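Local coordinates for transcriptional regulator, TetR family (Vibrio parahaemolyticus, PDB 3HE0), which probably binds regulatory DNA through a helix-turn-helix domain and controls transcription, as TetR-family regulators do, at residues Asp80-Leu84 with Lys85-Arg89; Thr90-Leu93 with Asn94-Leu98; Gln176-Asp179 with Asp180-Glu183. One frame throughout, in Å; residues are numbered along the deposited sequence.

Contact 1: Asp80-Leu84 with Lys85-Arg89; sequences DDMPL and KERYR. Unlike the reference sequence in segment 85-89: R87 (reference Cys).
R87 folds back from the first turn of its helix over the loop that leads in, and two backbone carbonyls, D80 O and M82 O, together with the L84 side chain surround its guanidinium. CG lies anti to the carbonyl carbon (chi1 -70°) and the chain bends at chi3, which turns the flat group toward the backbone of 80-84. D80 O stands over one face, offset toward the rim, and L84 CD2 covers the opposite face, 3.3 Å from R87 NH1. M82 O lies at the edge, near the guanidinium plane but tilted from it: R87 NE donates to M82 O over 3.2 Å with an N-H...O angle of 144°, approaching from above the M82 carbonyl plane. A water donates to M82 O at 2.9 Å and accepts weakly from R87 NH1, a second route between the same groups. The loop 80-83 leads into helix 84-97, with P83 at the N-cap position; R87 N reaches P83 O at 3.1 Å and 172°, and Y88 N continues the helical pattern to L84 O at 2.9 Å. On the aliphatic side, CB of M82, a selenomethionine, packs 3.6 Å from R87 CG, while its extended chain crosses that of E86, SE lying 4.0 Å from E86 CG. D80 OD1 sits well out of the guanidinium plane, 4.4 Å from R87 NH2; no N-H points at it, so at most a charge attraction is likely, and its hydrogen bond goes to Q133.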
loop_
_atom_site.group_PDB
_atom_site.type_symbol
_atom_site.label_atom_id
_atom_site.label_comp_id
_atom_site.label_asym_id
_atom_site.label_seq_id
_atom_site.Cartn_x
_atom_site.Cartn_y
_atom_site.Cartn_z
ATOM N N ASP A 80 23.131 11.795 10.717
ATOM C CA ASP A 80 23.240 12.793 9.665
ATOM C C ASP A 80 24.687 13.049 9.265
ATOM O O ASP A 80 24.918 13.747 8.284
ATOM C CB ASP A 80 22.513 14.080 10.069
ATOM C CG ASP A 80 21.037 13.831 10.431
ATOM O OD1 ASP A 80 20.494 12.735 10.129
ATOM O OD2 ASP A 80 20.416 14.732 11.031
ATOM N N ASP A 81 25.644 12.469 10.000
ATOM C CA ASP A 81 27.046 12.432 9.565
ATOM C C ASP A 81 27.317 11.527 8.367
ATOM O O ASP A 81 28.215 11.817 7.580
ATOM C CB ASP A 81 27.956 11.995 10.709
ATOM C CG ASP A 81 27.976 12.989 11.849
ATOM O OD1 ASP A 81 27.002 13.772 11.983
ATOM O OD2 ASP A 81 28.970 12.985 12.609
HETATM N N MSE A 82 26.565 10.432 8.228
HETATM C CA MSE A 82 26.741 9.506 7.092
HETATM C C MSE A 82 26.601 10.270 5.768
HETATM O O MSE A 82 25.951 11.322 5.717
HETATM C CB MSE A 82 25.683 8.377 7.115
HETATM C CG MSE A 82 25.716 7.379 8.307
HETATM SE SE MSE A 82 24.211 6.007 8.293
HETATM C CE MSE A 82 24.676 5.041 9.955
ATOM N N PRO A 83 27.202 9.745 4.683
ATOM C CA PRO A 83 26.891 10.268 3.357
ATOM C C PRO A 83 25.423 10.026 2.970
ATOM O O PRO A 83 24.765 9.153 3.541
ATOM C CB PRO A 83 27.838 9.489 2.435
ATOM C CG PRO A 83 28.936 9.075 3.310
ATOM C CD PRO A 83 28.317 8.792 4.639
ATOM N N LEU A 84 24.931 10.817 2.016
ATOM C CA LEU A 84 23.519 10.800 1.637
ATOM C C LEU A 84 23.085 9.393 1.295
ATOM O O LEU A 84 22.138 8.878 1.871
ATOM C CB LEU A 84 23.255 11.698 0.417
ATOM C CG LEU A 84 22.924 13.176 0.627
ATOM C CD1 LEU A 84 22.454 13.702 -0.683
ATOM C CD2 LEU A 84 21.883 13.406 1.688
ATOM N N LYS A 85 23.812 8.773 0.366
ATOM C CA LYS A 85 23.403 7.477 -0.176
ATOM C C LYS A 85 23.359 6.374 0.875
ATOM O O LYS A 85 22.570 5.442 0.762
ATOM C CB LYS A 85 24.268 7.057 -1.355
ATOM C CG LYS A 85 23.688 5.895 -2.176
ATOM C CD LYS A 85 24.347 5.840 -3.555
ATOM C CE LYS A 85 23.989 4.622 -4.366
ATOM N NZ LYS A 85 24.537 4.795 -5.733
ATOM N N GLU A 86 24.167 6.505 1.912
ATOM C CA GLU A 86 24.225 5.506 2.951
ATOM C C GLU A 86 23.073 5.692 3.893
ATOM O O GLU A 86 22.500 4.715 4.379
ATOM C CB GLU A 86 25.563 5.595 3.714
ATOM C CG GLU A 86 25.689 4.592 4.858
ATOM C CD GLU A 86 25.241 3.159 4.451
ATOM O OE1 GLU A 86 25.570 2.679 3.325
ATOM O OE2 GLU A 86 24.526 2.520 5.265
ATOM N N ARG A 87 22.753 6.945 4.202
ATOM C CA ARG A 87 21.522 7.200 4.951
ATOM C C ARG A 87 20.319 6.644 4.168
ATOM O O ARG A 87 19.444 6.015 4.740
ATOM C CB ARG A 87 21.329 8.691 5.220
ATOM C CG ARG A 87 22.312 9.264 6.215
ATOM C CD ARG A 87 21.970 10.691 6.535
ATOM N NE ARG A 87 22.781 11.596 5.747
ATOM C CZ ARG A 87 22.449 12.849 5.435
ATOM N NH1 ARG A 87 23.284 13.577 4.715
ATOM N NH2 ARG A 87 21.298 13.382 5.816
ATOM N N TYR A 88 20.300 6.874 2.866
ATOM C CA TYR A 88 19.214 6.370 2.027
ATOM C C TYR A 88 19.129 4.842 2.128
ATOM O O TYR A 88 18.062 4.290 2.404
ATOM C CB TYR A 88 19.385 6.827 0.579
ATOM C CG TYR A 88 18.320 6.277 -0.338
ATOM C CD1 TYR A 88 17.089 6.894 -0.449
ATOM C CD2 TYR A 88 18.527 5.120 -1.064
ATOM C CE1 TYR A 88 16.090 6.365 -1.283
ATOM C CE2 TYR A 88 17.534 4.598 -1.914
ATOM C CZ TYR A 88 16.330 5.225 -2.007
ATOM O OH TYR A 88 15.352 4.716 -2.825
ATOM N N ARG A 89 20.272 4.171 1.961
ATOM C CA ARG A 89 20.309 2.714 1.983
ATOM C C ARG A 89 19.854 2.176 3.324
ATOM O O ARG A 89 19.151 1.158 3.379
ATOM C CB ARG A 89 21.720 2.184 1.660
ATOM C CG ARG A 89 21.835 0.640 1.608
ATOM C CD ARG A 89 23.250 0.124 1.255
ATOM N NE ARG A 89 23.505 0.296 -0.166
ATOM C CZ ARG A 89 24.165 1.317 -0.714
ATOM N NH1 ARG A 89 24.319 1.360 -2.033
ATOM N NH2 ARG A 89 24.680 2.297 0.043
HETATM O O HOH W 1 26.412 13.862 4.509
#

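Contact 2: Thr90-Leu93 with Asn94-Leu98; sequences TMWL and NIWNL
W92 and W96, one helical turn apart, lie side by side and point the same way, making the tight part of this contact. W92 CH2 comes within 3.7 Å of W96 CE3. Their planes are only 16° apart, yet the six-membered ring centroids are separated by 5.7 Å: the indoles have slid past each other and barely overlap, so the touch is confined to a few atoms, W92 CZ3 and CH2 against W96 CE3, and is not a full stack. Both carry CG anti to the backbone N (W92 chi1 -164°, W96 chi1 -180°), which sends the two indoles off the same flank of the helix. That flank is the inner side of helix 84-97 in the all-helical C-terminal domain of this TetR-family protein; L182 of helix 179-193 meets both rings, and H170 meets the ring of W96. Along the axis the turns are joined by regular i to i+4 bonds, among them W96 N to W92 O at 3.0 Å and I95 N to M91 O at 2.8 Å. The I95 side chain rises past the M91 carbonyl (CG1 to O 3.4 Å) toward F160 and V164 of helix 160-171, near a bound glycerol, probably from the crystallisation liquor. T90 and N94 form a second, polar flank: their side chains run alongside each other, with N94 CG held 3.3 Å from T90 O. N94 ND2 donates to A76 O and V74 O, while T90 OG1 bonds to E86 O. The loose, solvent side is at L93 and N97, joined by the backbone bond from N97 N to L93 O at 3.0 Å.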
loop_
_atom_site.group_PDB
_atom_site.type_symbol
_atom_site.label_atom_id
_atom_site.label_comp_id
_atom_site.label_asym_id
_atom_site.label_seq_id
_atom_site.Cartn_x
_atom_site.Cartn_y
_atom_site.Cartn_z
ATOM N N THR A 90 20.271 2.819 4.412
ATOM C CA THR A 90 19.914 2.336 5.728
ATOM C C THR A 90 18.392 2.328 5.903
ATOM O O THR A 90 17.800 1.316 6.270
ATOM C CB THR A 90 20.581 3.183 6.860
ATOM O OG1 THR A 90 21.996 3.208 6.665
ATOM C CG2 THR A 90 20.301 2.608 8.235
HETATM N N MSE A 91 17.770 3.467 5.639
HETATM C CA MSE A 91 16.336 3.614 5.808
HETATM C C MSE A 91 15.595 2.682 4.856
HETATM O O MSE A 91 14.595 2.082 5.236
HETATM C CB MSE A 91 15.908 5.061 5.556
HETATM C CG MSE A 91 16.368 6.000 6.647
HETATM SE SE MSE A 91 15.953 7.850 6.212
HETATM C CE MSE A 91 16.587 8.674 7.864
ATOM N N TRP A 92 16.096 2.554 3.631
ATOM C CA TRP A 92 15.450 1.693 2.630
ATOM C C TRP A 92 15.403 0.276 3.187
ATOM O O TRP A 92 14.383 -0.384 3.125
ATOM C CB TRP A 92 16.234 1.742 1.313
ATOM C CG TRP A 92 15.512 1.241 0.127
ATOM C CD1 TRP A 92 14.975 1.987 -0.897
ATOM C CD2 TRP A 92 15.252 -0.125 -0.200
ATOM N NE1 TRP A 92 14.397 1.159 -1.831
ATOM C CE2 TRP A 92 14.563 -0.141 -1.422
ATOM C CE3 TRP A 92 15.555 -1.340 0.416
ATOM C CZ2 TRP A 92 14.146 -1.316 -2.011
ATOM C CZ3 TRP A 92 15.147 -2.501 -0.187
ATOM C CH2 TRP A 92 14.450 -2.480 -1.387
ATOM N N LEU A 93 16.515 -0.178 3.754
ATOM C CA LEU A 93 16.616 -1.538 4.310
ATOM C C LEU A 93 15.830 -1.692 5.608
ATOM O O LEU A 93 15.255 -2.746 5.875
ATOM C CB LEU A 93 18.077 -1.936 4.540
ATOM C CG LEU A 93 18.835 -2.337 3.272
ATOM C CD1 LEU A 93 20.317 -2.591 3.584
ATOM C CD2 LEU A 93 18.216 -3.574 2.616
ATOM N N ASN A 94 15.786 -0.649 6.423
ATOM C CA ASN A 94 14.871 -0.677 7.572
ATOM C C ASN A 94 13.424 -0.861 7.087
ATOM O O ASN A 94 12.625 -1.577 7.704
ATOM C CB ASN A 94 14.972 0.613 8.416
ATOM C CG ASN A 94 16.296 0.736 9.171
ATOM O OD1 ASN A 94 16.951 -0.251 9.431
ATOM N ND2 ASN A 94 16.684 1.971 9.527
ATOM N N ILE A 95 13.063 -0.194 5.998
ATOM C CA ILE A 95 11.691 -0.321 5.510
ATOM C C ILE A 95 11.470 -1.766 5.079
ATOM O O ILE A 95 10.449 -2.341 5.388
ATOM C CB ILE A 95 11.341 0.672 4.362
ATOM C CG1 ILE A 95 11.259 2.100 4.892
ATOM C CG2 ILE A 95 9.978 0.298 3.685
ATOM C CD1 ILE A 95 11.353 3.178 3.768
ATOM N N TRP A 96 12.441 -2.345 4.384
ATOM C CA TRP A 96 12.321 -3.704 3.879
ATOM C C TRP A 96 12.097 -4.679 5.028
ATOM O O TRP A 96 11.281 -5.589 4.943
ATOM C CB TRP A 96 13.606 -4.075 3.133
ATOM C CG TRP A 96 13.649 -5.426 2.556
ATOM C CD1 TRP A 96 14.201 -6.518 3.101
ATOM C CD2 TRP A 96 13.145 -5.818 1.287
ATOM N NE1 TRP A 96 14.062 -7.596 2.262
ATOM C CE2 TRP A 96 13.422 -7.182 1.131
ATOM C CE3 TRP A 96 12.501 -5.140 0.260
ATOM C CZ2 TRP A 96 13.050 -7.894 0.010
ATOM C CZ3 TRP A 96 12.131 -5.843 -0.859
ATOM C CH2 TRP A 96 12.414 -7.210 -0.984
ATOM N N ASN A 97 12.847 -4.475 6.100
ATOM C CA ASN A 97 12.740 -5.327 7.267
ATOM C C ASN A 97 11.516 -5.104 8.129
ATOM O O ASN A 97 11.261 -5.886 8.987
ATOM C CB ASN A 97 14.031 -5.267 8.093
ATOM C CG ASN A 97 15.192 -5.910 7.364
ATOM O OD1 ASN A 97 16.248 -5.307 7.180
ATOM N ND2 ASN A 97 14.973 -7.122 6.880
ATOM N N LEU A 98 10.729 -4.073 7.888
ATOM C CA LEU A 98 9.452 -3.956 8.582
ATOM C C LEU A 98 8.389 -4.880 7.993
ATOM O O LEU A 98 7.349 -5.081 8.631
ATOM C CB LEU A 98 8.924 -2.530 8.519
ATOM C CG LEU A 98 9.504 -1.628 9.594
ATOM C CD1 LEU A 98 9.140 -0.200 9.306
ATOM C CD2 LEU A 98 8.956 -2.055 10.933
#

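Contact 3: Gln176-Asp179 with Asp180-Glu183; sequences QLDD and DALE
D178 accepts from A181 N through OD1, at 2.7 Å with an N-H...O angle of 154°, the shortest of the hydrogen bonds joining 176-179 to 180-183. The carboxylate gets there because CG stands between the backbone N and the carbonyl carbon (chi1 75°), which folds the side chain back over the first turn. The main chain adds two bonds: L182 N to D178 O at 2.8 Å, and E183 N to D179 O at 3.0 Å and 170°. This is an aspartate N-cap opening helix 179-193, the last helix of the chain: the side chain caps an amide of the first turn. D178, D179 and D180 together put three carboxylates at this helix start, where their negative charge would probably be favoured by the helix dipole, although mutual repulsion, with D178 OD2 and D180 OD2 5.2 Å apart, would probably offset part of the gain. OD1 of D178 also lies 3.1 Å from A181 CB, so the cap is closely packed as well as bonded. Beyond it comes a small apolar patch of L177, A181 and L182. L177 CG rests 3.8 Å from A181 CB, and L177 CD2 meets L182 CD1 at 3.7 Å, the two leucine side chains crossing at about a right angle. L177 also rests on W96 of helix 84-97 and touches V154 of the second subunit.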
loop_
_atom_site.group_PDB
_atom_site.type_symbol
_atom_site.label_atom_id
_atom_site.label_comp_id
_atom_site.label_asym_id
_atom_site.label_seq_id
_atom_site.Cartn_x
_atom_site.Cartn_y
_atom_site.Cartn_z
ATOM N N GLN A 176 11.190 -13.969 -5.199
ATOM C CA GLN A 176 12.347 -14.109 -4.301
ATOM C C GLN A 176 13.472 -13.187 -4.795
ATOM O O GLN A 176 13.758 -13.130 -5.991
ATOM C CB GLN A 176 12.842 -15.570 -4.239
ATOM C CG GLN A 176 12.100 -16.512 -3.247
ATOM C CD GLN A 176 12.605 -16.411 -1.807
ATOM O OE1 GLN A 176 12.353 -15.421 -1.114
ATOM N NE2 GLN A 176 13.311 -17.445 -1.351
ATOM N N LEU A 177 14.104 -12.472 -3.867
ATOM C CA LEU A 177 15.117 -11.483 -4.196
ATOM C C LEU A 177 16.428 -11.828 -3.480
ATOM O O LEU A 177 16.479 -11.774 -2.244
ATOM C CB LEU A 177 14.617 -10.098 -3.758
ATOM C CG LEU A 177 14.652 -8.962 -4.784
ATOM C CD1 LEU A 177 13.975 -9.370 -6.079
ATOM C CD2 LEU A 177 13.967 -7.733 -4.218
ATOM N N ASP A 178 17.475 -12.187 -4.241
ATOM C CA ASP A 178 18.829 -12.340 -3.670
ATOM C C ASP A 178 19.508 -10.976 -3.411
ATOM O O ASP A 178 19.026 -9.939 -3.841
ATOM C CB ASP A 178 19.721 -13.281 -4.516
ATOM C CG ASP A 178 20.229 -12.649 -5.821
ATOM O OD1 ASP A 178 20.084 -11.430 -6.048
ATOM O OD2 ASP A 178 20.803 -13.401 -6.640
ATOM N N ASP A 179 20.623 -10.998 -2.698
ATOM C CA ASP A 179 21.289 -9.782 -2.239
ATOM C C ASP A 179 21.727 -8.884 -3.392
ATOM O O ASP A 179 21.624 -7.674 -3.291
ATOM C CB ASP A 179 22.507 -10.138 -1.366
ATOM C CG ASP A 179 23.041 -8.941 -0.563
ATOM O OD1 ASP A 179 22.422 -7.842 -0.599
ATOM O OD2 ASP A 179 24.092 -9.104 0.112
ATOM N N ASP A 180 22.222 -9.474 -4.471
ATOM C CA ASP A 180 22.516 -8.715 -5.681
ATOM C C ASP A 180 21.232 -8.031 -6.182
ATOM O O ASP A 180 21.255 -6.860 -6.522
ATOM C CB ASP A 180 23.114 -9.606 -6.789
ATOM C CG ASP A 180 24.640 -9.748 -6.695
ATOM O OD1 ASP A 180 25.299 -8.877 -6.083
ATOM O OD2 ASP A 180 25.182 -10.748 -7.233
ATOM N N ALA A 181 20.126 -8.771 -6.194
ATOM C CA ALA A 181 18.829 -8.273 -6.666
ATOM C C ALA A 181 18.298 -7.159 -5.764
ATOM O O ALA A 181 17.749 -6.175 -6.240
ATOM C CB ALA A 181 17.811 -9.435 -6.756
ATOM N N LEU A 182 18.493 -7.298 -4.463
ATOM C CA LEU A 182 18.062 -6.265 -3.527
ATOM C C LEU A 182 18.855 -4.964 -3.693
ATOM O O LEU A 182 18.279 -3.838 -3.723
ATOM C CB LEU A 182 18.192 -6.797 -2.098
ATOM C CG LEU A 182 17.288 -6.193 -1.030
ATOM C CD1 LEU A 182 15.829 -6.257 -1.429
ATOM C CD2 LEU A 182 17.505 -6.940 0.279
ATOM N N GLU A 183 20.173 -5.090 -3.793
ATOM C CA GLU A 183 21.011 -3.909 -4.024
ATOM C C GLU A 183 20.635 -3.281 -5.373
ATOM O O GLU A 183 20.631 -2.056 -5.484
ATOM C CB GLU A 183 22.506 -4.241 -3.953
ATOM C CG GLU A 183 23.467 -3.045 -4.187
ATOM C CD GLU A 183 23.244 -1.866 -3.230
ATOM O OE1 GLU A 183 23.074 -2.091 -2.002
ATOM O OE2 GLU A 183 23.244 -0.700 -3.717
#

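Along the chain the contacts come in series. Contacts 1 and 2 follow each other on helix 84-97, their centres about 13 Å apart, and meet where M82 SE lies 3.9 Å from T90 OG1. Contact 3, at the start of helix 179-193, has its centre about 14 Å from that of contact 2 and about 20 Å from that of contact 1. It reaches both: R89 NH1 forms a 2.9 Å salt bridge with E183 OE2, while L93 CD2 lies 4.2 Å from L182 CD2. Two helices distant in sequence are thus paired by a charged link and apolar packing within the C-terminal domain, the part that in TetR-family regulators generally handles ligand binding and dimerisation.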